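Local coordinates for Lmo0740 protein (Listeria monocytogenes, PDB 4RFA) that probably regulates transcription as a Crp-type activator, joining a cyclic-nucleotide-binding-type sensor domain to a winged helix-turn-helix DNA-binding domain, at residues Y28-T33 against L106-A111; F51-G56 against N80-D85; I175-F180 against S215-D220. All blocks are in the same frame, centred on the assembly; numbering follows the deposited sequence.

Contact 1 of 3, residues Y28-T33 against L106-A111; sequences YVTKKT and LYKIDA
The Y28 ring and the D110 carboxylate run alongside each other, with Y28 CD1 3.4 Å from D110 CB and the planes of ring and carboxylate turned 48° apart. In D110 the carboxyl carbon stands anti to the backbone N (chi1 167°), which sets CG beside the same ring carbon, Y28 CD1. The carboxylate does more than pack: its OD1 caps the backbone N of F113, placing D110 at the N-cap of helix 111-120, while the ring of F113 stacks on Y28. D110 N gives a hydrogen bond of 2.8 Å to Y28 O.

From here the chains run antiparallel, strand 29-33 pairing with 106-110. Strand 29-35 forms one edge of the four-stranded sheet, within this chain, in what appears to be the beta-roll of a Crp-type sensor domain. The pairs T30-K108 and K32-L106 are each closed by two N-H...O=C bonds. Between them K31 CA makes a CA-H...O contact with L106 O, and beyond T30-K108 another joins V29 CA to K108 O.

On the sheet face that carries V29, K31, Y107 and I109, the Y107 ring receives both K31 and V29. The aliphatic chain of K31 slants across it, CG lying 4.0 Å above the plane and displaced toward the rim, and CD reaching within 3.7 Å of Y107 OH. The bends at chi3 (73°) and beyond then lead the lysine tip away. V29 meets the ring from the neighbouring position, its CG1 3.8 Å from Y107 CD1. On the other face, T30 CG2 rests 4.0 Å from K108 CB, the two side chains leaving the sheet together, and L106 CD1 lies 3.8 Å from K32 CB.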
ATOM      1  N   TYR A  28      -1.818  13.227 -25.405  1.00 55.76           N
ATOM      2  CA  TYR A  28      -1.509  12.387 -24.268  1.00 56.82           C
ATOM      3  C   TYR A  28      -2.409  12.557 -23.032  1.00 53.29           C
ATOM      4  O   TYR A  28      -2.257  11.827 -22.050  1.00 51.91           O
ATOM      5  CB  TYR A  28      -0.045  12.627 -23.873  1.00 58.18           C
ATOM      6  CG  TYR A  28       0.969  12.185 -24.920  1.00 61.12           C
ATOM      7  CD1 TYR A  28       0.931  10.905 -25.449  1.00 66.15           C
ATOM      8  CD2 TYR A  28       1.982  13.044 -25.361  1.00 66.41           C
ATOM      9  CE1 TYR A  28       1.854  10.478 -26.388  1.00 67.52           C
ATOM     10  CE2 TYR A  28       2.925  12.618 -26.293  1.00 68.46           C
ATOM     11  CZ  TYR A  28       2.846  11.329 -26.800  1.00 68.93           C
ATOM     12  OH  TYR A  28       3.740  10.873 -27.738  1.00 71.54           O
ATOM     13  N   VAL A  29      -3.302  13.537 -23.042  1.00 52.47           N
ATOM     14  CA  VAL A  29      -4.035  13.884 -21.836  1.00 54.12           C
ATOM     15  C   VAL A  29      -5.490  13.944 -22.204  1.00 55.16           C
ATOM     16  O   VAL A  29      -5.864  14.660 -23.095  1.00 54.00           O
ATOM     17  CB  VAL A  29      -3.658  15.258 -21.279  1.00 53.72           C
ATOM     18  CG1 VAL A  29      -4.528  15.565 -20.079  1.00 49.98           C
ATOM     19  CG2 VAL A  29      -2.172  15.348 -20.958  1.00 54.26           C
ATOM     20  N   THR A  30      -6.308  13.229 -21.469  1.00 57.84           N
ATOM     21  CA  THR A  30      -7.690  12.997 -21.861  1.00 62.23           C
ATOM     22  C   THR A  30      -8.508  13.058 -20.575  1.00 61.50           C
ATOM     23  O   THR A  30      -8.007  12.686 -19.564  1.00 57.14           O
ATOM     24  CB  THR A  30      -7.763  11.612 -22.529  1.00 63.05           C
ATOM     25  OG1 THR A  30      -7.695  11.787 -23.946  1.00 68.22           O
ATOM     26  CG2 THR A  30      -8.981  10.864 -22.188  1.00 68.88           C
ATOM     27  N   LYS A  31      -9.760  13.495 -20.649  1.00 63.29           N
ATOM     28  CA  LYS A  31     -10.626  13.656 -19.491  1.00 64.04           C
ATOM     29  C   LYS A  31     -11.779  12.668 -19.578  1.00 62.63           C
ATOM     30  O   LYS A  31     -12.286  12.400 -20.679  1.00 54.33           O
ATOM     31  CB  LYS A  31     -11.203  15.060 -19.544  1.00 68.39           C
ATOM     32  CG  LYS A  31     -11.905  15.512 -18.299  1.00 72.26           C
ATOM     33  CD  LYS A  31     -12.199  17.004 -18.364  1.00 75.00           C
ATOM     34  CE  LYS A  31     -13.316  17.326 -19.334  1.00 77.40           C
ATOM     35  NZ  LYS A  31     -14.616  16.741 -18.900  1.00 78.61           N
ATOM     36  N   LYS A  32     -12.213  12.183 -18.418  1.00 55.78           N
ATOM     37  CA  LYS A  32     -13.330  11.264 -18.296  1.00 57.00           C
ATOM     38  C   LYS A  32     -14.199  11.592 -17.074  1.00 58.89           C
ATOM     39  O   LYS A  32     -13.673  11.777 -15.953  1.00 61.08           O
ATOM     40  CB  LYS A  32     -12.771   9.870 -18.131  1.00 62.60           C
ATOM     41  CG  LYS A  32     -13.086   8.901 -19.228  1.00 72.95           C
ATOM     42  CD  LYS A  32     -14.493   8.363 -19.108  1.00 76.74           C
ATOM     43  CE  LYS A  32     -14.684   7.246 -20.114  1.00 84.90           C
ATOM     44  NZ  LYS A  32     -16.102   6.813 -20.145  1.00 93.39           N
ATOM     45  N   THR A  33     -15.516  11.626 -17.256  1.00 53.61           N
ATOM     46  CA  THR A  33     -16.427  11.940 -16.179  1.00 52.06           C
ATOM     47  C   THR A  33     -17.361  10.750 -15.989  1.00 54.12           C
ATOM     48  O   THR A  33     -17.666  10.011 -16.914  1.00 53.59           O
ATOM     49  CB  THR A  33     -17.232  13.233 -16.408  1.00 56.55           C
ATOM     50  OG1 THR A  33     -17.920  13.145 -17.646  1.00 66.97           O
ATOM     51  CG2 THR A  33     -16.363  14.440 -16.504  1.00 55.89           C
ATOM     52  N   LEU A 106     -11.789  12.668 -13.901  1.00 55.90           N
ATOM     53  CA  LEU A 106     -10.364  12.399 -13.883  1.00 58.21           C
ATOM     54  C   LEU A 106      -9.690  12.732 -15.175  1.00 57.80           C
ATOM     55  O   LEU A 106     -10.348  12.939 -16.191  1.00 61.42           O
ATOM     56  CB  LEU A 106     -10.128  10.930 -13.532  1.00 57.61           C
ATOM     57  CG  LEU A 106     -10.652   9.863 -14.470  1.00 55.55           C
ATOM     58  CD1 LEU A 106      -9.837   9.809 -15.749  1.00 58.12           C
ATOM     59  CD2 LEU A 106     -10.605   8.516 -13.789  1.00 55.29           C
ATOM     60  N   TYR A 107      -8.362  12.753 -15.123  1.00 59.05           N
ATOM     61  CA  TYR A 107      -7.542  12.896 -16.311  1.00 58.96           C
ATOM     62  C   TYR A 107      -6.794  11.608 -16.620  1.00 56.07           C
ATOM     63  O   TYR A 107      -6.212  11.002 -15.766  1.00 55.73           O
ATOM     64  CB  TYR A 107      -6.584  14.087 -16.151  1.00 61.79           C
ATOM     65  CG  TYR A 107      -7.297  15.399 -16.393  1.00 62.85           C
ATOM     66  CD1 TYR A 107      -7.494  15.884 -17.671  1.00 64.08           C
ATOM     67  CD2 TYR A 107      -7.859  16.096 -15.338  1.00 65.00           C
ATOM     68  CE1 TYR A 107      -8.188  17.072 -17.886  1.00 66.81           C
ATOM     69  CE2 TYR A 107      -8.554  17.280 -15.541  1.00 64.99           C
ATOM     70  CZ  TYR A 107      -8.709  17.763 -16.797  1.00 67.59           C
ATOM     71  OH  TYR A 107      -9.414  18.924 -16.945  1.00 71.76           O
ATOM     72  N   LYS A 108      -6.848  11.160 -17.856  1.00 56.83           N
ATOM     73  CA  LYS A 108      -6.036  10.013 -18.257  1.00 56.80           C
ATOM     74  C   LYS A 108      -4.816  10.580 -18.925  1.00 53.62           C
ATOM     75  O   LYS A 108      -4.950  11.280 -19.920  1.00 52.64           O
ATOM     76  CB  LYS A 108      -6.810   9.145 -19.247  1.00 59.80           C
ATOM     77  CG  LYS A 108      -6.035   7.955 -19.780  1.00 64.47           C
ATOM     78  CD  LYS A 108      -6.895   7.165 -20.737  1.00 67.99           C
ATOM     79  CE  LYS A 108      -6.093   6.073 -21.430  1.00 73.23           C
ATOM     80  NZ  LYS A 108      -6.849   5.565 -22.602  1.00 76.33           N
ATOM     81  N   ILE A 109      -3.641  10.252 -18.409  1.00 52.75           N
ATOM     82  CA  ILE A 109      -2.402  10.752 -18.970  1.00 56.66           C
ATOM     83  C   ILE A 109      -1.454   9.657 -19.434  1.00 60.85           C
ATOM     84  O   ILE A 109      -1.060   8.791 -18.668  1.00 60.93           O
ATOM     85  CB  ILE A 109      -1.631  11.585 -17.945  1.00 55.07           C
ATOM     86  CG1 ILE A 109      -2.512  12.686 -17.385  1.00 55.71           C
ATOM     87  CG2 ILE A 109      -0.435  12.185 -18.630  1.00 58.17           C
ATOM     88  CD1 ILE A 109      -2.091  13.196 -16.045  1.00 55.72           C
ATOM     89  N   ASP A 110      -1.053   9.725 -20.690  1.00 66.12           N
ATOM     90  CA  ASP A 110      -0.181   8.728 -21.233  1.00 65.17           C
ATOM     91  C   ASP A 110       1.056   8.731 -20.368  1.00 65.95           C
ATOM     92  O   ASP A 110       1.607   9.775 -20.047  1.00 71.36           O
ATOM     93  CB  ASP A 110       0.113   8.999 -22.710  1.00 69.23           C
ATOM     94  CG  ASP A 110       1.260   8.164 -23.229  1.00 71.11           C
ATOM     95  OD1 ASP A 110       2.415   8.396 -22.781  1.00 67.64           O
ATOM     96  OD2 ASP A 110       0.988   7.267 -24.053  1.00 72.47           O
ATOM     97  N   ALA A 111       1.462   7.538 -19.959  1.00 64.87           N
ATOM     98  CA  ALA A 111       2.500   7.359 -18.969  1.00 65.56           C
ATOM     99  C   ALA A 111       3.909   7.677 -19.507  1.00 68.07           C
ATOM    100  O   ALA A 111       4.737   8.331 -18.832  1.00 66.60           O
ATOM    101  CB  ALA A 111       2.436   5.919 -18.468  1.00 66.94           C
TER

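Contact 2 of 3, residues F51-G56 against N80-D85; sequences FFIVEG and NVLGID
F51 and L82 form the hydrogen-bonded pair of this antiparallel ladder: F51 N donates to L82 O at 3.0 Å and L82 N returns a more bent bond to F51 O (133° at the hydrogen). Two residues on, past the non-hydrogen-bonded pair F52-V81, I53 N reaches N80 O at 3.2 Å. CA-H...O contacts from V81 CA to F51 O and from F52 CA to N80 O lie among these bonds. L82 O has a second neighbour as well, the rim of the F51 ring, whose CD1 lies 3.5 Å away with the oxygen near the ring plane.

Among the apolar contacts, F52 and V81 share one face of the sheet, V81 CG2 packed tightly at 3.3 Å from F52 CE1 and V81 CG1 standing over one face of the ring, offset toward its rim. Strand 81-82 is one of the two edge strands of the four-stranded sheet within this chain, part of the probable Crp-like beta-roll. F52 and V81 turn toward helix 126-143, where F127 meets the F52 ring and I132 packs on V81. F136 of the second subunit packs on I84 and D85.

On the opposite face F51 CB and L82 CB approach to 3.8 Å. I53 starts out toward the other strand, and its CD1 meets L82 CD1 at 3.8 Å, the two side chains crossing at a slant. G83, with positive phi (81°), turns the chain away just where its CA passes F51 CD1.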
ATOM      1  N   PHE A  51      -3.822   7.809 -14.117  1.00 57.61           N
ATOM      2  CA  PHE A  51      -5.115   8.514 -13.967  1.00 55.49           C
ATOM      3  C   PHE A  51      -5.120   9.406 -12.741  1.00 53.26           C
ATOM      4  O   PHE A  51      -4.830   8.959 -11.674  1.00 55.94           O
ATOM      5  CB  PHE A  51      -6.277   7.504 -13.840  1.00 54.35           C
ATOM      6  CG  PHE A  51      -6.376   6.577 -14.995  1.00 55.02           C
ATOM      7  CD1 PHE A  51      -5.504   5.498 -15.110  1.00 60.20           C
ATOM      8  CD2 PHE A  51      -7.290   6.788 -15.984  1.00 56.04           C
ATOM      9  CE1 PHE A  51      -5.548   4.662 -16.224  1.00 61.64           C
ATOM     10  CE2 PHE A  51      -7.354   5.962 -17.083  1.00 56.79           C
ATOM     11  CZ  PHE A  51      -6.481   4.903 -17.214  1.00 61.95           C
ATOM     12  N   PHE A  52      -5.439  10.681 -12.899  1.00 55.63           N
ATOM     13  CA  PHE A  52      -5.597  11.572 -11.747  1.00 57.57           C
ATOM     14  C   PHE A  52      -7.010  12.001 -11.479  1.00 54.28           C
ATOM     15  O   PHE A  52      -7.657  12.611 -12.348  1.00 56.13           O
ATOM     16  CB  PHE A  52      -4.808  12.848 -11.984  1.00 69.58           C
ATOM     17  CG  PHE A  52      -3.413  12.741 -11.556  1.00 77.98           C
ATOM     18  CD1 PHE A  52      -3.100  12.810 -10.206  1.00 86.43           C
ATOM     19  CD2 PHE A  52      -2.413  12.518 -12.482  1.00 84.99           C
ATOM     20  CE1 PHE A  52      -1.792  12.680  -9.784  1.00 95.50           C
ATOM     21  CE2 PHE A  52      -1.099  12.389 -12.074  1.00 91.62           C
ATOM     22  CZ  PHE A  52      -0.785  12.473 -10.723  1.00 97.55           C
ATOM     23  N   ILE A  53      -7.475  11.772 -10.264  1.00 53.74           N
ATOM     24  CA  ILE A  53      -8.828  12.171  -9.890  1.00 54.80           C
ATOM     25  C   ILE A  53      -8.753  13.638  -9.523  1.00 57.16           C
ATOM     26  O   ILE A  53      -7.911  14.037  -8.717  1.00 51.53           O
ATOM     27  CB  ILE A  53      -9.351  11.403  -8.691  1.00 54.52           C
ATOM     28  CG1 ILE A  53      -9.124   9.904  -8.859  1.00 61.91           C
ATOM     29  CG2 ILE A  53     -10.792  11.790  -8.393  1.00 54.76           C
ATOM     30  CD1 ILE A  53      -9.317   9.328 -10.230  1.00 62.82           C
ATOM     31  N   VAL A  54      -9.593  14.449 -10.140  1.00 59.77           N
ATOM     32  CA  VAL A  54      -9.614  15.879  -9.804  1.00 64.13           C
ATOM     33  C   VAL A  54     -10.820  16.196  -8.952  1.00 56.03           C
ATOM     34  O   VAL A  54     -10.762  17.094  -8.134  1.00 62.97           O
ATOM     35  CB  VAL A  54      -9.525  16.817 -11.029  1.00 67.75           C
ATOM     36  CG1 VAL A  54      -8.300  16.496 -11.861  1.00 72.35           C
ATOM     37  CG2 VAL A  54     -10.769  16.719 -11.872  1.00 72.97           C
ATOM     38  N   GLU A  55     -11.902  15.450  -9.090  1.00 52.86           N
ATOM     39  CA  GLU A  55     -13.003  15.645  -8.159  1.00 54.14           C
ATOM     40  C   GLU A  55     -13.830  14.400  -7.996  1.00 50.46           C
ATOM     41  O   GLU A  55     -13.880  13.565  -8.893  1.00 50.39           O
ATOM     42  CB  GLU A  55     -13.878  16.826  -8.618  1.00 62.26           C
ATOM     43  CG  GLU A  55     -14.608  16.607  -9.903  1.00 65.46           C
ATOM     44  CD  GLU A  55     -15.459  17.822 -10.341  1.00 76.14           C
ATOM     45  OE1 GLU A  55     -14.955  18.968 -10.336  1.00 72.89           O
ATOM     46  OE2 GLU A  55     -16.641  17.611 -10.712  1.00 72.19           O
ATOM     47  N   GLY A  56     -14.491  14.273  -6.850  1.00 51.42           N
ATOM     48  CA  GLY A  56     -15.294  13.080  -6.540  1.00 49.65           C
ATOM     49  C   GLY A  56     -14.533  11.927  -5.864  1.00 47.42           C
ATOM     50  O   GLY A  56     -13.323  11.997  -5.661  1.00 46.85           O
ATOM     51  N   ASN A  80      -5.531  11.677  -5.963  1.00 58.84           N
ATOM     52  CA  ASN A  80      -4.884  10.372  -6.092  1.00 54.88           C
ATOM     53  C   ASN A  80      -4.470  10.022  -7.503  1.00 56.07           C
ATOM     54  O   ASN A  80      -5.132  10.401  -8.495  1.00 55.51           O
ATOM     55  CB  ASN A  80      -5.804   9.227  -5.600  1.00 58.50           C
ATOM     56  CG  ASN A  80      -6.040   9.243  -4.100  1.00 54.74           C
ATOM     57  OD1 ASN A  80      -6.900   8.546  -3.597  1.00 53.98           O
ATOM     58  ND2 ASN A  80      -5.300  10.054  -3.389  1.00 56.77           N
ATOM     59  N   VAL A  81      -3.333   9.342  -7.613  1.00 54.38           N
ATOM     60  CA  VAL A  81      -2.913   8.747  -8.884  1.00 61.45           C
ATOM     61  C   VAL A  81      -3.511   7.347  -8.943  1.00 59.01           C
ATOM     62  O   VAL A  81      -3.608   6.740  -7.911  1.00 62.57           O
ATOM     63  CB  VAL A  81      -1.381   8.635  -8.993  1.00 62.14           C
ATOM     64  CG1 VAL A  81      -0.975   8.453 -10.427  1.00 62.87           C
ATOM     65  CG2 VAL A  81      -0.724   9.885  -8.478  1.00 69.44           C
ATOM     66  N   LEU A  82      -3.930   6.861 -10.116  1.00 55.35           N
ATOM     67  CA  LEU A  82      -4.558   5.536 -10.259  1.00 53.89           C
ATOM     68  C   LEU A  82      -3.946   4.846 -11.451  1.00 57.53           C
ATOM     69  O   LEU A  82      -3.334   5.471 -12.365  1.00 53.17           O
ATOM     70  CB  LEU A  82      -6.070   5.589 -10.518  1.00 56.83           C
ATOM     71  CG  LEU A  82      -7.165   5.524  -9.474  1.00 53.97           C
ATOM     72  CD1 LEU A  82      -8.536   5.663 -10.081  1.00 53.03           C
ATOM     73  CD2 LEU A  82      -7.154   4.246  -8.663  1.00 57.95           C
ATOM     74  N   GLY A  83      -4.091   3.528 -11.422  1.00 59.28           N
ATOM     75  CA  GLY A  83      -3.594   2.689 -12.487  1.00 62.85           C
ATOM     76  C   GLY A  83      -2.116   2.376 -12.395  1.00 59.52           C
ATOM     77  O   GLY A  83      -1.521   1.940 -13.390  1.00 61.44           O
ATOM     78  N   ILE A  84      -1.491   2.607 -11.243  1.00 61.97           N
ATOM     79  CA  ILE A  84      -0.047   2.255 -11.107  1.00 62.71           C
ATOM     80  C   ILE A  84       0.088   0.735 -11.044  1.00 60.48           C
ATOM     81  O   ILE A  84       1.059   0.160 -11.525  1.00 59.30           O
ATOM     82  CB  ILE A  84       0.645   2.850  -9.874  1.00 63.75           C
ATOM     83  CG1 ILE A  84       0.426   4.364  -9.781  1.00 64.00           C
ATOM     84  CG2 ILE A  84       2.140   2.503  -9.897  1.00 66.05           C
ATOM     85  CD1 ILE A  84       1.353   5.224 -10.565  1.00 67.76           C
ATOM     86  N   ASP A  85      -0.922   0.106 -10.473  1.00 61.10           N
ATOM     87  CA  ASP A  85      -1.058  -1.351 -10.419  1.00 65.52           C
ATOM     88  C   ASP A  85      -0.861  -2.038 -11.736  1.00 65.48           C
ATOM     89  O   ASP A  85      -0.365  -3.167 -11.791  1.00 68.91           O
ATOM     90  CB  ASP A  85      -2.439  -1.720  -9.871  1.00 73.18           C
ATOM     91  CG  ASP A  85      -2.601  -1.359  -8.417  1.00 75.85           C
ATOM     92  OD1 ASP A  85      -1.582  -1.187  -7.706  1.00 84.04           O
ATOM     93  OD2 ASP A  85      -3.757  -1.260  -7.964  1.00 86.96           O
TER

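Contact 3 of 3, residues I175-F180 against S215-D220; sequences IVLPNF and SPYRID
L177 spreads its two methyl groups over two residues of the partner segment. CG stands anti to the carbonyl carbon (chi1 -62°); from that branch point CD1 lies 4.1 Å from Y217 CB, close to the plane of the tyrosine ring and at its edge, while CD2 meets I219 CD1 at the same separation. L177 N bonds to Y217 O (2.9 Å). I175 and I219 form the hydrogen-bonded pair of the short antiparallel ladder, each N-H bonded to the other's carbonyl.

V176 faces the other way. With CG1 anti to the backbone N (chi1 -175°), that methyl lies 4.2 Å from P216 CB, and CG2 touches R218 CG at 4.1 Å. R218 runs beside the valine, its chain extended from CG to NE, and NH1 reaches a salt bridge with E174.

Strand 218-220 forms one edge of a three-stranded sheet, within this chain, with 174-176 in the middle and 167-168 on its other side. Helices 183-189 and 194-206 fall between the two segments in sequence. This topology fits the winged helix-turn-helix of Crp-type regulators, with residues 215-220 on the returning arm of the probable wing. L177 and I175 turn toward helix 150-165, and Y217 packs on Q183 and L186 of helix 183-189.

Beyond the strands the path is shaped by P216, which follows a cis peptide bond. Its CB sits only 3.2 Å from L177 O, and N179 ND2 lies 3.9 Å from P216 CG and CD. Where direct backbone pairing has ended, a water accepts from Y217 N and donates to P178 O, both at 2.9 Å.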
ATOM      1  N   ILE A 175     -15.870  17.098  13.139  1.00 77.49           N
ATOM      2  CA  ILE A 175     -15.395  16.796  11.799  1.00 74.99           C
ATOM      3  C   ILE A 175     -16.467  15.980  11.117  1.00 70.94           C
ATOM      4  O   ILE A 175     -16.905  14.971  11.656  1.00 68.25           O
ATOM      5  CB  ILE A 175     -14.064  16.046  11.841  1.00 74.55           C
ATOM      6  CG1 ILE A 175     -12.964  17.025  12.245  1.00 80.04           C
ATOM      7  CG2 ILE A 175     -13.741  15.427  10.486  1.00 73.59           C
ATOM      8  CD1 ILE A 175     -11.677  16.352  12.669  1.00 81.67           C
ATOM      9  N   VAL A 176     -16.900  16.434   9.941  1.00 72.26           N
ATOM     10  CA  VAL A 176     -18.070  15.875   9.271  1.00 67.52           C
ATOM     11  C   VAL A 176     -17.634  15.104   8.036  1.00 62.89           C
ATOM     12  O   VAL A 176     -16.786  15.571   7.286  1.00 60.58           O
ATOM     13  CB  VAL A 176     -19.055  16.970   8.839  1.00 72.34           C
ATOM     14  CG1 VAL A 176     -20.321  16.349   8.259  1.00 69.41           C
ATOM     15  CG2 VAL A 176     -19.391  17.872  10.029  1.00 79.84           C
ATOM     16  N   LEU A 177     -18.235  13.939   7.828  1.00 58.41           N
ATOM     17  CA  LEU A 177     -17.844  13.080   6.715  1.00 56.19           C
ATOM     18  C   LEU A 177     -18.830  13.279   5.549  1.00 56.26           C
ATOM     19  O   LEU A 177     -19.987  13.562   5.767  1.00 54.75           O
ATOM     20  CB  LEU A 177     -17.826  11.607   7.128  1.00 49.99           C
ATOM     21  CG  LEU A 177     -16.864  11.156   8.230  1.00 51.48           C
ATOM     22  CD1 LEU A 177     -16.929   9.654   8.360  1.00 51.78           C
ATOM     23  CD2 LEU A 177     -15.426  11.609   8.008  1.00 51.05           C
ATOM     24  N   PRO A 178     -18.379  13.032   4.316  1.00 59.90           N
ATOM     25  CA  PRO A 178     -19.290  13.100   3.174  1.00 59.44           C
ATOM     26  C   PRO A 178     -20.530  12.236   3.295  1.00 57.95           C
ATOM     27  O   PRO A 178     -20.527  11.163   3.904  1.00 53.88           O
ATOM     28  CB  PRO A 178     -18.450  12.559   2.015  1.00 55.63           C
ATOM     29  CG  PRO A 178     -17.058  12.751   2.434  1.00 57.06           C
ATOM     30  CD  PRO A 178     -17.049  12.523   3.914  1.00 57.61           C
ATOM     31  N   ASN A 179     -21.541  12.691   2.589  1.00 57.83           N
ATOM     32  CA  ASN A 179     -22.856  12.128   2.580  1.00 60.54           C
ATOM     33  C   ASN A 179     -22.889  10.689   2.123  1.00 57.62           C
ATOM     34  O   ASN A 179     -23.700   9.909   2.607  1.00 55.45           O
ATOM     35  CB  ASN A 179     -23.704  12.947   1.623  1.00 73.12           C
ATOM     36  CG  ASN A 179     -25.173  12.806   1.899  1.00 85.64           C
ATOM     37  OD1 ASN A 179     -25.929  12.316   1.061  1.00 99.44           O
ATOM     38  ND2 ASN A 179     -25.589  13.230   3.079  1.00 85.89           N
ATOM     39  N   PHE A 180     -22.021  10.336   1.178  1.00 51.92           N
ATOM     40  CA  PHE A 180     -22.000   8.977   0.654  1.00 51.28           C
ATOM     41  C   PHE A 180     -21.513   7.912   1.679  1.00 47.42           C
ATOM     42  O   PHE A 180     -21.745   6.730   1.491  1.00 52.29           O
ATOM     43  CB  PHE A 180     -21.218   8.905  -0.677  1.00 52.21           C
ATOM     44  CG  PHE A 180     -19.730   9.068  -0.520  1.00 53.55           C
ATOM     45  CD1 PHE A 180     -18.942   7.994  -0.155  1.00 53.91           C
ATOM     46  CD2 PHE A 180     -19.129  10.303  -0.757  1.00 55.77           C
ATOM     47  CE1 PHE A 180     -17.565   8.129  -0.030  1.00 54.44           C
ATOM     48  CE2 PHE A 180     -17.769  10.460  -0.617  1.00 59.65           C
ATOM     49  CZ  PHE A 180     -16.978   9.371  -0.236  1.00 52.10           C
ATOM     50  N   SER A 215     -26.060   9.375   9.503  1.00 62.51           N
ATOM     51  CA  SER A 215     -25.184  10.070   8.551  1.00 62.84           C
ATOM     52  C   SER A 215     -25.810  11.352   7.992  1.00 64.78           C
ATOM     53  O   SER A 215     -27.033  11.469   7.874  1.00 64.94           O
ATOM     54  CB  SER A 215     -24.745   9.153   7.414  1.00 59.01           C
ATOM     55  OG  SER A 215     -25.842   8.465   6.871  1.00 59.14           O
ATOM     56  N   PRO A 216     -24.967  12.312   7.605  1.00 63.44           N
ATOM     57  CA  PRO A 216     -23.495  12.244   7.597  1.00 61.22           C
ATOM     58  C   PRO A 216     -22.887  12.221   8.992  1.00 64.29           C
ATOM     59  O   PRO A 216     -23.358  12.915   9.902  1.00 64.97           O
ATOM     60  CB  PRO A 216     -23.055  13.495   6.826  1.00 64.65           C
ATOM     61  CG  PRO A 216     -24.291  14.315   6.589  1.00 68.12           C
ATOM     62  CD  PRO A 216     -25.509  13.541   7.011  1.00 64.35           C
ATOM     63  N   TYR A 217     -21.855  11.414   9.169  1.00 58.81           N
ATOM     64  CA  TYR A 217     -21.267  11.219  10.478  1.00 55.10           C
ATOM     65  C   TYR A 217     -20.494  12.453  10.906  1.00 58.55           C
ATOM     66  O   TYR A 217     -19.710  13.028  10.138  1.00 55.43           O
ATOM     67  CB  TYR A 217     -20.376   9.987  10.460  1.00 54.48           C
ATOM     68  CG  TYR A 217     -21.186   8.765  10.149  1.00 51.04           C
ATOM     69  CD1 TYR A 217     -22.242   8.407  10.970  1.00 49.95           C
ATOM     70  CD2 TYR A 217     -20.974   8.023   9.001  1.00 48.22           C
ATOM     71  CE1 TYR A 217     -23.028   7.313  10.694  1.00 49.97           C
ATOM     72  CE2 TYR A 217     -21.775   6.909   8.716  1.00 45.61           C
ATOM     73  CZ  TYR A 217     -22.795   6.572   9.573  1.00 47.38           C
ATOM     74  OH  TYR A 217     -23.607   5.492   9.343  1.00 54.44           O
ATOM     75  N   ARG A 218     -20.741  12.851  12.152  1.00 61.28           N
ATOM     76  CA  ARG A 218     -20.095  13.995  12.766  1.00 66.13           C
ATOM     77  C   ARG A 218     -19.288  13.461  13.934  1.00 60.65           C
ATOM     78  O   ARG A 218     -19.824  12.820  14.814  1.00 56.34           O
ATOM     79  CB  ARG A 218     -21.148  14.974  13.272  1.00 72.60           C
ATOM     80  CG  ARG A 218     -21.997  15.576  12.178  1.00 79.28           C
ATOM     81  CD  ARG A 218     -23.243  16.277  12.717  1.00 89.24           C
ATOM     82  NE  ARG A 218     -23.858  17.087  11.660  1.00 97.96           N
ATOM     83  CZ  ARG A 218     -23.634  18.386  11.429  1.00111.27           C
ATOM     84  NH1 ARG A 218     -22.820  19.112  12.198  1.00118.18           N
ATOM     85  NH2 ARG A 218     -24.256  18.980  10.414  1.00118.68           N
ATOM     86  N   ILE A 219     -17.995  13.733  13.923  1.00 62.22           N
ATOM     87  CA  ILE A 219     -17.081  13.122  14.844  1.00 62.39           C
ATOM     88  C   ILE A 219     -16.613  14.218  15.756  1.00 66.40           C
ATOM     89  O   ILE A 219     -16.232  15.288  15.283  1.00 73.56           O
ATOM     90  CB  ILE A 219     -15.867  12.504  14.129  1.00 61.27           C
ATOM     91  CG1 ILE A 219     -16.299  11.331  13.254  1.00 60.49           C
ATOM     92  CG2 ILE A 219     -14.837  12.012  15.135  1.00 64.64           C
ATOM     93  CD1 ILE A 219     -15.358  11.123  12.082  1.00 61.01           C
ATOM     94  N   ASP A 220     -16.652  13.941  17.058  1.00 67.76           N
ATOM     95  CA  ASP A 220     -16.244  14.919  18.066  1.00 75.70           C
ATOM     96  C   ASP A 220     -14.790  15.243  17.888  1.00 79.30           C
ATOM     97  O   ASP A 220     -13.925  14.393  18.135  1.00 76.33           O
ATOM     98  CB  ASP A 220     -16.448  14.390  19.475  1.00 75.93           C
ATOM     99  CG  ASP A 220     -16.499  15.488  20.489  1.00 80.84           C
ATOM    100  OD1 ASP A 220     -15.736  16.483  20.358  1.00 83.54           O
ATOM    101  OD2 ASP A 220     -17.344  15.359  21.400  1.00 76.37           O
TER
HETATM  102  O   HOH W   1     -21.173  10.248   6.602  1.00 51.92           O

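How the contacts relate
Following the chain from the N terminus, residues 28-33, at the end of helix 25-28 and the start of strand 29-35, are met 73 residues later by residues 106-111, so contact 1 closes a long loop rich in strand and without helix. Contact 2 is nested inside that loop, where strand 49-55 takes up 81-82. The two share one sheet, in the order 29-35, 103-110, 49-55, 81-82, with Y107 N probably bonding to F52 O where the contacts meet. Contact 3 follows in series, after helix 126-143, and closes a largely helical loop in the C-terminal domain. Its centre lies about 24 Å from that of contact 2 and about 31 Å from that of contact 1.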